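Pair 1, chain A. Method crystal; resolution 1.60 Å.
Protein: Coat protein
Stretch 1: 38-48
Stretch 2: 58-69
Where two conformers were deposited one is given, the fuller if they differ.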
# COMPACT_ATOMS: atom_id res chain seq x y z
N LEU A 38 24.91 -6.18 -1.64
CA LEU A 38 24.15 -5.30 -0.73
C LEU A 38 23.44 -4.16 -1.43
O LEU A 38 22.30 -3.83 -1.12
CB LEU A 38 25.01 -4.75 0.41
CG LEU A 38 24.86 -5.56 1.70
CD1 LEU A 38 25.62 -6.87 1.58
CD2 LEU A 38 25.30 -4.74 2.88
N VAL A 39 24.12 -3.56 -2.39
CA VAL A 39 23.55 -2.46 -3.15
C VAL A 39 22.40 -3.04 -3.98
O VAL A 39 22.57 -4.00 -4.74
CB VAL A 39 24.59 -1.79 -4.08
CG1 VAL A 39 23.93 -0.88 -5.09
CG2 VAL A 39 25.62 -1.02 -3.25
N GLY A 40 21.25 -2.42 -3.81
CA GLY A 40 20.07 -2.76 -4.58
C GLY A 40 19.15 -3.78 -3.96
O GLY A 40 18.17 -4.15 -4.59
N ARG A 41 19.46 -4.25 -2.75
CA ARG A 41 18.57 -5.21 -2.08
C ARG A 41 17.22 -4.53 -1.82
O ARG A 41 17.17 -3.37 -1.39
CB ARG A 41 19.11 -5.75 -0.76
CG ARG A 41 20.28 -6.68 -0.94
CD ARG A 41 20.90 -7.11 0.35
NE ARG A 41 21.86 -8.19 0.12
CZ ARG A 41 22.47 -8.89 1.07
NH1 ARG A 41 22.27 -8.63 2.35
NH2 ARG A 41 23.28 -9.90 0.74
N LEU A 42 16.18 -5.32 -2.04
CA LEU A 42 14.79 -4.93 -1.71
C LEU A 42 14.73 -4.57 -0.24
O LEU A 42 15.26 -5.31 0.59
CB LEU A 42 13.85 -6.08 -2.00
CG LEU A 42 12.35 -5.81 -1.80
CD1 LEU A 42 11.85 -4.74 -2.80
CD2 LEU A 42 11.61 -7.13 -1.97
N ARG A 43 14.09 -3.43 0.05
CA ARG A 43 13.98 -2.84 1.38
C ARG A 43 12.52 -2.55 1.74
O ARG A 43 11.79 -2.03 0.90
CB ARG A 43 14.71 -1.49 1.40
CG ARG A 43 15.23 -1.06 2.77
CD ARG A 43 16.72 -1.42 2.93
NE ARG A 43 17.46 -0.42 3.69
CZ ARG A 43 18.79 -0.36 3.78
NH1 ARG A 43 19.35 0.60 4.51
NH2 ARG A 43 19.58 -1.24 3.16
N LEU A 44 12.15 -2.82 2.99
CA LEU A 44 10.85 -2.43 3.54
C LEU A 44 11.12 -1.70 4.84
O LEU A 44 11.74 -2.24 5.75
CB LEU A 44 9.99 -3.66 3.83
CG LEU A 44 8.61 -3.38 4.50
CD1 LEU A 44 7.71 -2.47 3.61
CD2 LEU A 44 7.90 -4.68 4.86
N THR A 45 10.65 -0.45 4.92
CA THR A 45 10.76 0.33 6.13
C THR A 45 9.36 0.44 6.71
O THR A 45 8.40 0.70 5.98
CB THR A 45 11.34 1.71 5.78
OG1 THR A 45 12.61 1.54 5.14
CG2 THR A 45 11.48 2.60 7.05
N ALA A 46 9.27 0.31 8.04
CA ALA A 46 7.98 0.32 8.73
C ALA A 46 8.03 1.16 10.01
O ALA A 46 9.00 1.12 10.75
CB ALA A 46 7.54 -1.10 9.02
N SER A 47 6.99 1.95 10.22
CA SER A 47 6.85 2.71 11.47
C SER A 47 5.40 2.71 11.92
O SER A 47 4.49 2.53 11.12
CB SER A 47 7.36 4.14 11.37
OG SER A 47 6.62 4.89 10.46
N LEU A 48 5.23 2.90 13.21
CA LEU A 48 3.93 2.93 13.84
C LEU A 48 4.04 4.00 14.92
O LEU A 48 4.84 3.85 15.85
CB LEU A 48 3.62 1.58 14.45
CG LEU A 48 2.37 1.40 15.32
CD1 LEU A 48 1.13 1.95 14.63
CD2 LEU A 48 2.24 -0.10 15.67
N ARG A 58 -0.65 6.07 13.20
CA ARG A 58 -0.23 6.23 11.83
C ARG A 58 0.75 5.10 11.55
O ARG A 58 1.80 5.00 12.23
CB ARG A 58 0.39 7.59 11.54
CG ARG A 58 -0.60 8.75 11.65
CD ARG A 58 -1.56 8.80 10.46
NE ARG A 58 -0.94 9.38 9.27
CZ ARG A 58 -0.93 10.68 8.97
NH1 ARG A 58 -0.34 11.06 7.84
NH2 ARG A 58 -1.48 11.60 9.77
N VAL A 59 0.39 4.22 10.62
CA VAL A 59 1.27 3.16 10.11
C VAL A 59 1.86 3.62 8.80
O VAL A 59 1.14 4.05 7.90
CB VAL A 59 0.50 1.85 9.84
CG1 VAL A 59 1.40 0.84 9.13
CG2 VAL A 59 -0.08 1.27 11.11
N ASN A 60 3.19 3.60 8.69
CA ASN A 60 3.85 3.88 7.44
C ASN A 60 4.64 2.66 7.01
O ASN A 60 5.37 2.10 7.83
CB ASN A 60 4.75 5.10 7.54
CG ASN A 60 3.97 6.38 7.66
OD1 ASN A 60 3.66 6.83 8.75
ND2 ASN A 60 3.59 6.95 6.52
N LEU A 61 4.45 2.22 5.77
CA LEU A 61 5.24 1.16 5.19
C LEU A 61 5.81 1.71 3.90
O LEU A 61 5.09 2.31 3.13
CB LEU A 61 4.37 -0.03 4.85
CG LEU A 61 3.54 -0.70 5.97
CD1 LEU A 61 2.66 -1.89 5.44
CD2 LEU A 61 4.50 -1.13 7.09
N LYS A 62 7.09 1.48 3.64
CA LYS A 62 7.76 1.98 2.40
C LYS A 62 8.55 0.83 1.81
O LYS A 62 9.55 0.39 2.38
CB LYS A 62 8.70 3.15 2.71
CG LYS A 62 9.43 3.79 1.52
CD LYS A 62 10.23 5.02 2.03
CE LYS A 62 10.79 5.87 0.91
NZ LYS A 62 11.47 7.07 1.49
N LEU A 63 8.09 0.33 0.68
CA LEU A 63 8.79 -0.69 -0.10
C LEU A 63 9.64 0.01 -1.17
O LEU A 63 9.09 0.68 -2.06
CB LEU A 63 7.81 -1.64 -0.75
CG LEU A 63 8.38 -2.91 -1.36
CD1 LEU A 63 9.01 -3.87 -0.30
CD2 LEU A 63 7.34 -3.64 -2.19
N ASP A 64 10.97 -0.16 -1.05
CA ASP A 64 11.94 0.42 -1.96
C ASP A 64 12.51 -0.71 -2.80
O ASP A 64 13.11 -1.64 -2.25
CB ASP A 64 13.08 1.11 -1.19
CG ASP A 64 12.67 2.40 -0.51
OD1 ASP A 64 11.89 3.18 -1.09
OD2 ASP A 64 13.22 2.67 0.59
N GLN A 65 12.31 -0.63 -4.12
CA GLN A 65 12.86 -1.62 -5.05
C GLN A 65 13.87 -0.92 -5.98
O GLN A 65 13.48 -0.19 -6.88
CB GLN A 65 11.75 -2.30 -5.83
CG GLN A 65 12.24 -3.43 -6.70
CD GLN A 65 11.17 -4.00 -7.58
OE1 GLN A 65 10.71 -5.12 -7.35
NE2 GLN A 65 10.74 -3.22 -8.59
N ALA A 66 15.15 -1.12 -5.70
CA ALA A 66 16.21 -0.55 -6.53
C ALA A 66 16.38 -1.45 -7.74
O ALA A 66 16.19 -2.66 -7.66
CB ALA A 66 17.53 -0.44 -5.75
N ASP A 67 16.78 -0.84 -8.85
CA ASP A 67 17.11 -1.57 -10.05
C ASP A 67 18.62 -1.45 -10.27
O ASP A 67 19.14 -0.34 -10.27
CB ASP A 67 16.37 -1.01 -11.25
CG ASP A 67 16.27 -2.00 -12.36
OD1 ASP A 67 15.39 -2.87 -12.29
OD2 ASP A 67 17.08 -1.92 -13.30
N VAL A 68 19.29 -2.58 -10.47
CA VAL A 68 20.74 -2.61 -10.53
C VAL A 68 21.22 -2.96 -11.93
O VAL A 68 20.70 -3.88 -12.54
CB VAL A 68 21.32 -3.61 -9.51
CG1 VAL A 68 22.82 -3.77 -9.70
CG2 VAL A 68 20.98 -3.13 -8.10
N VAL A 69 22.20 -2.19 -12.40
CA VAL A 69 22.84 -2.39 -13.70
C VAL A 69 23.37 -3.84 -13.77
O VAL A 69 24.02 -4.31 -12.83
CB VAL A 69 24.00 -1.36 -13.92
CG1 VAL A 69 24.69 -1.60 -15.26
CG2 VAL A 69 23.48 0.08 -13.83
O HOH W 1 15.56 -3.95 -4.98
O HOH W 2 15.90 -1.27 -2.69
O HOH W 3 12.30 1.04 2.56
O HOH W 4 4.23 6.05 11.21

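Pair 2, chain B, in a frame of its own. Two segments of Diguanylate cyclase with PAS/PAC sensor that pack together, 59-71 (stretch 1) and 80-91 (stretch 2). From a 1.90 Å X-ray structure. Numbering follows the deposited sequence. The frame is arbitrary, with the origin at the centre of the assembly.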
# COMPACT_ATOMS: atom_id res chain seq x y z
N GLN B 59 -6.32 15.99 -2.02
CA GLN B 59 -5.80 15.02 -2.97
C GLN B 59 -6.83 13.95 -3.32
O GLN B 59 -6.95 13.55 -4.48
CB GLN B 59 -4.52 14.37 -2.43
CG GLN B 59 -3.40 15.37 -2.22
CD GLN B 59 -3.05 16.13 -3.49
OE1 GLN B 59 -2.58 15.54 -4.47
NE2 GLN B 59 -3.30 17.43 -3.49
N SER B 60 -7.57 13.48 -2.32
CA SER B 60 -8.59 12.47 -2.54
C SER B 60 -9.69 12.98 -3.46
O SER B 60 -10.08 12.31 -4.42
CB SER B 60 -9.20 12.04 -1.20
OG SER B 60 -8.24 11.39 -0.39
N GLU B 61 -10.19 14.18 -3.18
CA GLU B 61 -11.25 14.78 -4.00
C GLU B 61 -10.79 14.93 -5.45
O GLU B 61 -11.61 14.85 -6.37
CB GLU B 61 -11.64 16.15 -3.44
CG GLU B 61 -12.15 16.13 -2.01
CD GLU B 61 -12.60 17.49 -1.54
OE1 GLU B 61 -11.87 18.48 -1.79
OE2 GLU B 61 -13.68 17.59 -0.92
N CYS B 62 -9.50 15.15 -5.65
CA CYS B 62 -8.96 15.30 -7.00
C CYS B 62 -8.61 13.96 -7.62
O CYS B 62 -8.14 13.90 -8.75
CB CYS B 62 -7.72 16.20 -6.98
SG CYS B 62 -8.06 17.92 -6.54
N GLY B 63 -8.84 12.88 -6.87
CA GLY B 63 -8.55 11.55 -7.36
C GLY B 63 -7.07 11.28 -7.55
O GLY B 63 -6.67 10.42 -8.34
N VAL B 64 -6.24 12.02 -6.82
CA VAL B 64 -4.79 11.88 -6.93
C VAL B 64 -4.20 11.06 -5.78
O VAL B 64 -4.39 11.41 -4.61
CB VAL B 64 -4.11 13.26 -6.96
CG1 VAL B 64 -2.60 13.11 -7.01
CG2 VAL B 64 -4.61 14.06 -8.17
N ASP B 65 -3.48 9.99 -6.09
CA ASP B 65 -2.87 9.17 -5.05
C ASP B 65 -1.92 10.05 -4.27
O ASP B 65 -1.31 10.95 -4.82
CB ASP B 65 -2.08 8.01 -5.66
CG ASP B 65 -2.98 6.94 -6.20
OD1 ASP B 65 -4.20 7.20 -6.33
OD2 ASP B 65 -2.47 5.85 -6.50
N HIS B 66 -1.79 9.78 -2.98
CA HIS B 66 -0.92 10.59 -2.15
C HIS B 66 -0.42 9.80 -0.95
O HIS B 66 -0.83 8.66 -0.73
CB HIS B 66 -1.68 11.82 -1.67
CG HIS B 66 -3.01 11.50 -1.05
ND1 HIS B 66 -4.10 11.10 -1.80
CD2 HIS B 66 -3.41 11.46 0.24
CE1 HIS B 66 -5.11 10.83 -0.99
NE2 HIS B 66 -4.71 11.03 0.26
N GLU B 67 0.46 10.42 -0.19
CA GLU B 67 1.01 9.81 1.02
C GLU B 67 1.40 10.92 1.97
O GLU B 67 1.71 12.03 1.53
CB GLU B 67 2.23 8.95 0.68
CG GLU B 67 3.45 9.74 0.25
CD GLU B 67 4.68 8.87 0.09
OE1 GLU B 67 4.68 8.00 -0.81
OE2 GLU B 67 5.65 9.04 0.87
N ALA B 68 1.36 10.64 3.27
CA ALA B 68 1.71 11.63 4.28
C ALA B 68 2.39 10.97 5.47
O ALA B 68 2.06 9.84 5.84
CB ALA B 68 0.45 12.38 4.75
N ASP B 69 3.35 11.68 6.05
CA ASP B 69 4.07 11.21 7.21
C ASP B 69 3.59 12.04 8.39
O ASP B 69 3.57 13.27 8.32
CB ASP B 69 5.58 11.42 7.04
CG ASP B 69 6.20 10.49 6.02
OD1 ASP B 69 5.44 9.86 5.24
OD2 ASP B 69 7.44 10.38 5.98
N TYR B 70 3.19 11.37 9.47
CA TYR B 70 2.72 12.09 10.64
C TYR B 70 2.85 11.26 11.91
O TYR B 70 3.11 10.05 11.87
CB TYR B 70 1.26 12.53 10.46
CG TYR B 70 0.34 11.37 10.16
CD1 TYR B 70 0.06 11.01 8.84
CD2 TYR B 70 -0.19 10.59 11.18
CE1 TYR B 70 -0.73 9.89 8.55
CE2 TYR B 70 -0.98 9.47 10.90
CZ TYR B 70 -1.23 9.13 9.58
OH TYR B 70 -1.98 8.00 9.31
N ARG B 71 2.67 11.94 13.04
CA ARG B 71 2.74 11.30 14.34
C ARG B 71 1.34 10.86 14.73
O ARG B 71 0.45 11.69 14.94
CB ARG B 71 3.30 12.29 15.37
CG ARG B 71 4.78 12.60 15.15
CD ARG B 71 5.16 14.00 15.60
NE ARG B 71 4.61 15.04 14.72
CZ ARG B 71 4.84 16.34 14.88
NH1 ARG B 71 5.60 16.76 15.89
NH2 ARG B 71 4.30 17.22 14.05
N VAL B 80 3.46 7.81 17.58
CA VAL B 80 4.17 6.87 16.72
C VAL B 80 4.18 7.43 15.30
O VAL B 80 3.14 7.76 14.74
CB VAL B 80 3.47 5.48 16.69
CG1 VAL B 80 4.25 4.52 15.78
CG2 VAL B 80 3.38 4.93 18.10
N TRP B 81 5.38 7.53 14.72
CA TRP B 81 5.54 8.03 13.37
C TRP B 81 5.00 7.03 12.36
O TRP B 81 5.46 5.89 12.29
CB TRP B 81 7.01 8.30 13.07
CG TRP B 81 7.45 9.65 13.52
CD1 TRP B 81 8.19 9.95 14.63
CD2 TRP B 81 7.17 10.90 12.87
NE1 TRP B 81 8.39 11.31 14.71
CE2 TRP B 81 7.78 11.92 13.64
CE3 TRP B 81 6.46 11.25 11.71
CZ2 TRP B 81 7.70 13.27 13.29
CZ3 TRP B 81 6.39 12.60 11.36
CH2 TRP B 81 7.00 13.59 12.15
N ILE B 82 4.04 7.49 11.56
CA ILE B 82 3.41 6.65 10.56
C ILE B 82 3.40 7.29 9.18
O ILE B 82 3.35 8.52 9.04
CB ILE B 82 1.95 6.32 10.99
CG1 ILE B 82 1.96 5.22 12.05
CG2 ILE B 82 1.10 5.93 9.78
CD1 ILE B 82 0.60 4.71 12.44
N ARG B 83 3.47 6.45 8.16
CA ARG B 83 3.40 6.89 6.78
C ARG B 83 2.12 6.26 6.26
O ARG B 83 1.95 5.05 6.32
CB ARG B 83 4.59 6.38 5.95
CG ARG B 83 4.46 6.66 4.43
CD ARG B 83 5.81 6.52 3.73
NE ARG B 83 6.76 7.48 4.30
CZ ARG B 83 8.00 7.20 4.67
NH1 ARG B 83 8.50 5.97 4.52
NH2 ARG B 83 8.74 8.14 5.24
N ASP B 84 1.20 7.10 5.79
CA ASP B 84 -0.07 6.62 5.27
C ASP B 84 0.04 6.79 3.75
O ASP B 84 0.34 7.88 3.26
CB ASP B 84 -1.21 7.47 5.85
CG ASP B 84 -2.58 6.89 5.60
OD1 ASP B 84 -2.68 5.74 5.12
OD2 ASP B 84 -3.58 7.58 5.91
N VAL B 85 -0.16 5.69 3.02
CA VAL B 85 -0.08 5.69 1.56
C VAL B 85 -1.45 5.38 1.02
O VAL B 85 -2.05 4.36 1.37
CB VAL B 85 0.91 4.62 1.06
CG1 VAL B 85 1.01 4.68 -0.46
CG2 VAL B 85 2.28 4.86 1.68
N VAL B 86 -1.94 6.27 0.16
CA VAL B 86 -3.29 6.16 -0.37
C VAL B 86 -3.47 6.09 -1.87
O VAL B 86 -2.93 6.90 -2.62
CB VAL B 86 -4.14 7.37 0.11
CG1 VAL B 86 -5.59 7.16 -0.27
CG2 VAL B 86 -3.99 7.54 1.62
N HIS B 87 -4.26 5.11 -2.29
CA HIS B 87 -4.60 4.95 -3.70
C HIS B 87 -6.08 5.30 -3.78
O HIS B 87 -6.88 4.81 -2.98
CB HIS B 87 -4.39 3.51 -4.16
CG HIS B 87 -4.92 3.26 -5.54
ND1 HIS B 87 -5.93 2.36 -5.80
CD2 HIS B 87 -4.62 3.84 -6.73
CE1 HIS B 87 -6.23 2.40 -7.08
NE2 HIS B 87 -5.45 3.28 -7.67
N VAL B 88 -6.45 6.15 -4.74
CA VAL B 88 -7.85 6.56 -4.92
C VAL B 88 -8.51 5.71 -6.00
O VAL B 88 -8.02 5.63 -7.11
CB VAL B 88 -7.95 8.03 -5.33
CG1 VAL B 88 -9.41 8.47 -5.33
CG2 VAL B 88 -7.13 8.91 -4.40
N VAL B 89 -9.64 5.10 -5.65
CA VAL B 89 -10.39 4.26 -6.58
C VAL B 89 -11.64 4.98 -7.09
O VAL B 89 -12.38 5.57 -6.31
CB VAL B 89 -10.84 2.95 -5.89
CG1 VAL B 89 -11.52 2.03 -6.90
CG2 VAL B 89 -9.65 2.27 -5.25
N ARG B 90 -11.85 4.92 -8.40
CA ARG B 90 -13.01 5.55 -9.03
C ARG B 90 -13.98 4.49 -9.52
O ARG B 90 -13.56 3.39 -9.90
CB ARG B 90 -12.56 6.43 -10.21
CG ARG B 90 -11.70 7.60 -9.80
CD ARG B 90 -11.28 8.44 -10.98
NE ARG B 90 -10.58 9.64 -10.53
CZ ARG B 90 -10.11 10.59 -11.33
NH1 ARG B 90 -10.27 10.49 -12.65
NH2 ARG B 90 -9.50 11.65 -10.81
N ASP B 91 -15.27 4.81 -9.52
CA ASP B 91 -16.29 3.87 -9.97
C ASP B 91 -16.46 3.92 -11.48
O ASP B 91 -15.77 4.67 -12.16
CB ASP B 91 -17.64 4.16 -9.29
CG ASP B 91 -18.17 5.55 -9.61
OD1 ASP B 91 -17.94 6.03 -10.74
OD2 ASP B 91 -18.82 6.15 -8.73

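What backbone arrangement do the two pairs share? Each is an antiparallel two-stranded ladder entered through a glycine, and 14 central residues superpose with an RMSD of 0.5 Å. The strand directions differ by 169° in pair 1 and 162° in pair 2. Three hydrogen-bonded residue pairs match one for one: Arg A43 with Asp A64 and His B66 with Val B86, Thr A45 with Lys A62 and Ala B68 with Asp B84, Ser A47 with Asn A60 and Tyr B70 with Ile B82. Each closes two backbone bonds; Lys A62 N to Thr A45 O is 2.8 Å, and Asp B84 N to Ala B68 O is 2.9 Å.

Why does a glycine sit at the entry in both? Gly A40 matches Gly B63, and each has positive phi, which favours glycine. Neighbours also fill the space a CB would need: it would clash with Val A68 CG2 in pair 1 and with Arg B90 NH2 in pair 2. The preceding backbone differs, since Gly A40 lies in a type II turn whereas Gly B63 ends a helix in a Schellman motif.

How is the strand's start joined to its partner? Leu A42 matches Asp B65. The leucine makes an apolar contact, its CD1 3.9 Å from Leu A63 CD1, and the polar link nearby comes from water 2, which donates to Arg A41 O and Asp A64 O and accepts from Ala A66 N. In pair 2 the aspartate bonds directly: Val B88 N, at the position of Ala A66, donates to Asp B65 OD1 at 2.9 Å.

How do the side chains on the face of Ala A46 and Asp B69 pack? In pair 1 it is apolar. Ala A46 CB lies 3.6 Å from Leu A61 CD2, and Leu A44 CB lies 4.2 Å from Leu A63 CD1. The positions of Ala A46 and Leu A61 hold Asp B69 and Arg B83, which form a salt bridge with two hydrogen bonds: Arg B83 NH2 to Asp B69 OD2 is 2.7 Å, and Arg B83 NE to Asp B69 OD1 is 2.9 Å.

What happens on the other face? Pair 1 uses water: water 3 accepts from Thr A45 OG1 and donates to Lys A62 O and Asp A64 OD2, while water 4 accepts from Ser A47 OG and donates to Asn A60 OD1. Pair 2 uses rings. Val B86 CB sits over the His B66 ring, 3.9 Å from its centroid, and Tyr B70 CZ lies 4.0 Å from Ile B82 CG2.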